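Local coordinates for mandelate racemase/muconate lactonizing enzyme, C-terminal domain protein (Paracoccus denitrificans, PDB 3N4E) that probably acts as a metal-dependent hydro-lyase of the enolase superfamily, with a divalent cation held in a beta/alpha-barrel, at residues S130-N135 with R145-R150; G195-N200 with W221-V226. All coordinates share one frame; numbering follows the deposited sequence.

Both contacts are buried and both draw on the same barrel sheet, but one joins the sheet to a helix and the other joins two of its strands. Contact 1 (130-135 with 145-150) seats helix 140-154 against strand 125-132, so it lies on the outer side of the barrel wall. Contact 2 (195-200 with 221-226) runs within the wall, between two neighbouring parallel strands and the turns that leave them, and it carries the calcium site. Their chemistry follows: isoleucine, valine and one arginine-to-carbonyl bond in the first; main-chain pairing, carboxylates, metal and ordered waters in the second. Their centres are 15 Å apart, yet the side chain of Ser-131 comes within about 6 Å of the calcium.

Contact 1: residues S130-N135 with R145-R150; sequences SSIGGN and REVARR
Strand 130-132 and helix 145-150 run nearly antiparallel, at 153°, with their axes 9.6 Å apart, and Ile-132 is in register with Val-147. This is the strand-to-helix half of a beta-alpha-beta unit that strand 158-162 completes. Ile-132 suits the interface because its branches reach different partners. Ile-132 CD1 meets Val-147 CG2 at 3.9 Å, the two side chains crossing at about a right angle, while Ile-132 CG2 rests 3.7 Å from Glu-146 CG. The Glu-146 chain bends at chi2 (62°), and its carboxylate is gripped side-on by Arg-149, whose NE and NH2 take one oxygen each. Arg-150 slides past Ile-132 in the opposite direction. After a bend at chi3 (41°), Arg-150 NH1 donates to Ser-131 O at 2.8 Å, coming from above the carbonyl plane, and Ser-130 CB lies over one face of the guanidinium. Glu-154 takes the NE of Arg-150 and also the OG of Ser-130, and Leu-325 O accepts from Arg-150 NH2. Arginine, long and with donors on three nitrogens, therefore fits here: each guanidinium nitrogen has an acceptor, which fixes the rotation of the group and probably spreads its buried charge over a carboxylate and two main-chain carbonyls.

Contact 2: residues G195-N200 with W221-V226; sequences GFDANN and WFEEPV. With CA (calcium ion), chain C.
Phe-196 and Phe-222 pair across adjacent parallel strands of the beta/alpha-barrel, joined by a beta-alpha-beta crossover through helix 204-216. Phe-196 N donates to Trp-221 O, and Glu-223 N to Phe-196 O in a nearly straight bond of 2.7 Å. The side chains of Phe-196 and Phe-222 point the same way, side by side, but their rings meet obliquely, planes 71° apart, on the face covered by helix 204-216. Asp-197 and Glu-223 project from the other face, where the strands' C-terminal ends hold the metal, as in the enolase superfamily.

Glu-223 can be followed outward. Glu-223 CB lies 3.7 Å from Phe-196 O; CG packs against the Asp-197 carboxyl carbon. With CG anti to the backbone N (chi1 -178°) and the chain extended, the carboxylate reaches the calcium. Glu-223 OE2 binds the calcium at 2.3 Å, beside Asp-197 OD2, and the cation probably offsets the repulsion between these two oxygens; Glu-249 is a further ligand. OE1 turns the other way, accepting from Trp-221 NE1 in the plane of the indole and from Lys-160 and Gln-269, so the carboxylate is held at both oxygens.

Lacking a side chain, Gly-195 can bring its CA over the centre of the six-membered ring of Trp-221, a CH-pi contact at 3.9 Å. Asp-197 OD1 closes an Asx turn with Asn-199 N and accepts a hydrogen bond from a calcium-bound water, which also donates to Glu-224 OE1; Gln-250 NE2 donates to Glu-224 OE2. Farther along, Asn-200 N donates to Glu-224 O, and Asn-200 ND2 reaches Val-226 O at 2.8 Å, with that oxygen in the amide plane.

Contact 1: residues S130-N135 with R145-R150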
loop_
_atom_site.group_PDB
_atom_site.type_symbol
_atom_site.label_atom_id
_atom_site.label_comp_id
_atom_site.label_asym_id
_atom_site.label_seq_id
_atom_site.Cartn_x
_atom_site.Cartn_y
_atom_site.Cartn_z
ATOM N N SER A 130 -37.781 12.434 0.102
ATOM C CA SER A 130 -38.469 12.272 1.380
ATOM C C SER A 130 -37.614 11.445 2.320
ATOM O O SER A 130 -37.363 10.266 2.076
ATOM C CB SER A 130 -39.832 11.599 1.178
ATOM O OG SER A 130 -40.704 12.397 0.375
ATOM N N SER A 131 -37.156 12.074 3.392
ATOM C CA SER A 131 -36.322 11.421 4.390
ATOM C C SER A 131 -37.221 11.008 5.568
ATOM O O SER A 131 -37.698 11.854 6.341
ATOM C CB SER A 131 -35.199 12.371 4.817
ATOM O OG SER A 131 -34.228 11.722 5.606
ATOM N N ILE A 132 -37.440 9.698 5.674
ATOM C CA ILE A 132 -38.502 9.109 6.493
ATOM C C ILE A 132 -37.876 8.258 7.601
ATOM O O ILE A 132 -37.351 7.173 7.323
ATOM C CB ILE A 132 -39.453 8.227 5.604
ATOM C CG1 ILE A 132 -40.001 9.046 4.421
ATOM C CG2 ILE A 132 -40.568 7.646 6.422
ATOM C CD1 ILE A 132 -40.737 8.269 3.356
ATOM N N GLY A 133 -37.929 8.754 8.845
ATOM C CA GLY A 133 -37.256 8.114 9.978
ATOM C C GLY A 133 -38.114 7.216 10.853
ATOM O O GLY A 133 -39.301 6.993 10.579
ATOM N N GLY A 134 -37.497 6.669 11.895
ATOM C CA GLY A 134 -38.200 5.851 12.890
ATOM C C GLY A 134 -38.736 4.509 12.412
ATOM O O GLY A 134 -39.802 4.075 12.856
ATOM N N ASN A 135 -38.001 3.849 11.518
ATOM C CA ASN A 135 -38.449 2.600 10.908
ATOM C C ASN A 135 -37.954 1.344 11.624
ATOM O O ASN A 135 -38.449 0.254 11.354
ATOM C CB ASN A 135 -38.045 2.553 9.437
ATOM C CG ASN A 135 -38.789 3.555 8.599
ATOM O OD1 ASN A 135 -40.015 3.572 8.577
ATOM N ND2 ASN A 135 -38.054 4.388 7.887
ATOM N N ARG A 145 -47.077 2.365 5.062
ATOM C CA ARG A 145 -48.104 3.407 5.180
ATOM C C ARG A 145 -47.489 4.813 5.215
ATOM O O ARG A 145 -47.988 5.741 4.564
ATOM C CB ARG A 145 -48.999 3.164 6.400
ATOM C CG ARG A 145 -50.145 4.174 6.536
ATOM C CD ARG A 145 -51.167 3.743 7.577
ATOM N NE ARG A 145 -52.347 4.614 7.578
ATOM C CZ ARG A 145 -53.415 4.463 6.783
ATOM N NH1 ARG A 145 -53.468 3.471 5.894
ATOM N NH2 ARG A 145 -54.430 5.320 6.873
ATOM N N GLU A 146 -46.400 4.954 5.961
ATOM C CA GLU A 146 -45.744 6.244 6.109
ATOM C C GLU A 146 -45.040 6.687 4.823
ATOM O O GLU A 146 -45.109 7.859 4.444
ATOM C CB GLU A 146 -44.803 6.236 7.316
ATOM C CG GLU A 146 -44.068 7.563 7.600
ATOM C CD GLU A 146 -44.976 8.762 7.931
ATOM O OE1 GLU A 146 -46.200 8.597 8.176
ATOM O OE2 GLU A 146 -44.433 9.895 7.943
ATOM N N VAL A 147 -44.385 5.749 4.141
ATOM C CA VAL A 147 -43.815 6.054 2.829
ATOM C C VAL A 147 -44.923 6.472 1.832
ATOM O O VAL A 147 -44.768 7.466 1.108
ATOM C CB VAL A 147 -42.956 4.893 2.263
ATOM C CG1 VAL A 147 -42.335 5.299 0.942
ATOM C CG2 VAL A 147 -41.855 4.507 3.234
ATOM N N ALA A 148 -46.034 5.733 1.801
ATOM C CA ALA A 148 -47.167 6.129 0.964
ATOM C C ALA A 148 -47.652 7.555 1.297
ATOM O O ALA A 148 -47.839 8.378 0.398
ATOM C CB ALA A 148 -48.321 5.101 1.054
ATOM N N ARG A 149 -47.832 7.839 2.585
ATOM C CA ARG A 149 -48.325 9.136 3.040
ATOM C C ARG A 149 -47.457 10.287 2.539
ATOM O O ARG A 149 -47.960 11.215 1.891
ATOM C CB ARG A 149 -48.423 9.174 4.568
ATOM C CG ARG A 149 -49.338 10.263 5.115
ATOM C CD ARG A 149 -49.321 10.316 6.642
ATOM N NE ARG A 149 -48.002 10.612 7.242
ATOM C CZ ARG A 149 -47.408 11.815 7.268
ATOM N NH1 ARG A 149 -47.976 12.874 6.687
ATOM N NH2 ARG A 149 -46.221 11.965 7.863
ATOM N N ARG A 150 -46.156 10.215 2.805
ATOM C CA ARG A 150 -45.257 11.307 2.447
ATOM C C ARG A 150 -44.989 11.442 0.945
ATOM O O ARG A 150 -44.970 12.560 0.420
ATOM C CB ARG A 150 -43.965 11.225 3.256
ATOM C CG ARG A 150 -44.248 11.398 4.736
ATOM C CD ARG A 150 -43.061 11.854 5.519
ATOM N NE ARG A 150 -42.279 12.881 4.844
ATOM C CZ ARG A 150 -41.017 13.127 5.157
ATOM N NH1 ARG A 150 -40.436 12.433 6.122
ATOM N NH2 ARG A 150 -40.339 14.057 4.518
#

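Contact 2: residues G195-N200 with W221-V226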
loop_
_atom_site.group_PDB
_atom_site.type_symbol
_atom_site.label_atom_id
_atom_site.label_comp_id
_atom_site.label_asym_id
_atom_site.label_seq_id
_atom_site.Cartn_x
_atom_site.Cartn_y
_atom_site.Cartn_z
ATOM N N GLY A 195 -33.135 5.089 -1.026
ATOM C CA GLY A 195 -31.985 4.993 -0.163
ATOM C C GLY A 195 -32.402 4.386 1.163
ATOM O O GLY A 195 -33.596 4.420 1.552
ATOM N N PHE A 196 -31.404 3.839 1.853
ATOM C CA PHE A 196 -31.590 3.096 3.074
ATOM C C PHE A 196 -30.577 3.641 4.060
ATOM O O PHE A 196 -29.369 3.631 3.803
ATOM C CB PHE A 196 -31.369 1.601 2.823
ATOM C CG PHE A 196 -31.616 0.732 4.031
ATOM C CD1 PHE A 196 -30.691 0.678 5.084
ATOM C CD2 PHE A 196 -32.774 -0.056 4.114
ATOM C CE1 PHE A 196 -30.927 -0.131 6.205
ATOM C CE2 PHE A 196 -33.009 -0.875 5.222
ATOM C CZ PHE A 196 -32.087 -0.914 6.268
ATOM N N ASP A 197 -31.082 4.144 5.178
ATOM C CA ASP A 197 -30.241 4.784 6.164
ATOM C C ASP A 197 -30.221 3.909 7.406
ATOM O O ASP A 197 -31.184 3.868 8.171
ATOM C CB ASP A 197 -30.736 6.201 6.480
ATOM C CG ASP A 197 -29.796 6.958 7.421
ATOM O OD1 ASP A 197 -28.881 6.349 8.025
ATOM O OD2 ASP A 197 -29.980 8.180 7.576
ATOM N N ALA A 198 -29.114 3.201 7.583
ATOM C CA ALA A 198 -28.961 2.259 8.690
ATOM C C ALA A 198 -28.764 2.965 10.026
ATOM O O ALA A 198 -28.868 2.326 11.073
ATOM C CB ALA A 198 -27.794 1.303 8.414
ATOM N N ASN A 199 -28.463 4.270 9.988
ATOM C CA ASN A 199 -28.160 5.050 11.203
ATOM C C ASN A 199 -27.227 4.324 12.152
ATOM O O ASN A 199 -27.560 4.144 13.328
ATOM C CB ASN A 199 -29.434 5.396 11.974
ATOM C CG ASN A 199 -30.279 6.444 11.276
ATOM O OD1 ASN A 199 -31.392 6.146 10.841
ATOM N ND2 ASN A 199 -29.757 7.673 11.165
ATOM N N ASN A 200 -26.095 3.868 11.614
ATOM C CA ASN A 200 -25.054 3.192 12.376
ATOM C C ASN A 200 -25.416 1.802 12.947
ATOM O O ASN A 200 -24.813 1.358 13.922
ATOM C CB ASN A 200 -24.532 4.121 13.487
ATOM C CG ASN A 200 -24.305 5.544 13.006
ATOM O OD1 ASN A 200 -25.098 6.425 13.310
ATOM N ND2 ASN A 200 -23.232 5.773 12.247
ATOM N N TRP A 221 -28.527 4.172 -2.662
ATOM C CA TRP A 221 -27.457 4.369 -1.677
ATOM C C TRP A 221 -27.772 3.806 -0.304
ATOM O O TRP A 221 -28.925 3.535 0.018
ATOM C CB TRP A 221 -27.009 5.830 -1.602
ATOM C CG TRP A 221 -27.861 6.766 -0.776
ATOM C CD1 TRP A 221 -27.625 7.153 0.505
ATOM C CD2 TRP A 221 -29.044 7.460 -1.195
ATOM N NE1 TRP A 221 -28.580 8.047 0.920
ATOM C CE2 TRP A 221 -29.470 8.250 -0.104
ATOM C CE3 TRP A 221 -29.787 7.492 -2.386
ATOM C CZ2 TRP A 221 -30.604 9.070 -0.165
ATOM C CZ3 TRP A 221 -30.911 8.316 -2.450
ATOM C CH2 TRP A 221 -31.309 9.087 -1.343
ATOM N N PHE A 222 -26.714 3.629 0.482
ATOM C CA PHE A 222 -26.734 2.935 1.761
ATOM C C PHE A 222 -26.015 3.853 2.742
ATOM O O PHE A 222 -24.792 4.031 2.660
ATOM C CB PHE A 222 -25.990 1.600 1.597
ATOM C CG PHE A 222 -26.071 0.666 2.790
ATOM C CD1 PHE A 222 -26.995 0.856 3.813
ATOM C CD2 PHE A 222 -25.215 -0.435 2.862
ATOM C CE1 PHE A 222 -27.059 -0.023 4.885
ATOM C CE2 PHE A 222 -25.272 -1.333 3.936
ATOM C CZ PHE A 222 -26.205 -1.126 4.950
ATOM N N GLU A 223 -26.783 4.454 3.649
ATOM C CA GLU A 223 -26.298 5.561 4.461
ATOM C C GLU A 223 -25.900 5.092 5.860
ATOM O O GLU A 223 -26.639 4.359 6.517
ATOM C CB GLU A 223 -27.357 6.674 4.503
ATOM C CG GLU A 223 -26.987 7.942 5.281
ATOM C CD GLU A 223 -27.924 9.130 4.994
ATOM O OE1 GLU A 223 -28.239 9.402 3.808
ATOM O OE2 GLU A 223 -28.350 9.809 5.969
ATOM N N GLU A 224 -24.711 5.516 6.288
ATOM C CA GLU A 224 -24.137 5.164 7.595
ATOM C C GLU A 224 -24.348 3.692 7.996
ATOM O O GLU A 224 -25.006 3.398 8.996
ATOM C CB GLU A 224 -24.644 6.124 8.690
ATOM C CG GLU A 224 -24.090 7.553 8.568
ATOM C CD GLU A 224 -24.118 8.317 9.887
ATOM O OE1 GLU A 224 -25.221 8.657 10.369
ATOM O OE2 GLU A 224 -23.027 8.599 10.438
ATOM N N PRO A 225 -23.789 2.754 7.218
ATOM C CA PRO A 225 -24.035 1.361 7.579
ATOM C C PRO A 225 -23.489 0.981 8.946
ATOM O O PRO A 225 -24.122 0.190 9.630
ATOM C CB PRO A 225 -23.333 0.571 6.473
ATOM C CG PRO A 225 -22.423 1.540 5.819
ATOM C CD PRO A 225 -23.057 2.874 5.947
ATOM N N VAL A 226 -22.338 1.546 9.328
ATOM C CA VAL A 226 -21.646 1.211 10.592
ATOM C C VAL A 226 -21.549 2.426 11.562
ATOM O O VAL A 226 -21.971 3.527 11.226
ATOM C CB VAL A 226 -20.221 0.601 10.323
ATOM C CG1 VAL A 226 -20.309 -0.728 9.565
ATOM C CG2 VAL A 226 -19.310 1.596 9.590
HETATM CA CA CA C . -28.870 10.024 8.158
HETATM O O HOH W 1 -27.325 8.469 8.798
HETATM O O HOH W 2 -26.840 8.005 12.440
HETATM O O HOH W 3 -30.435 10.987 10.277
HETATM O O HOH W 4 -30.633 11.932 7.569
#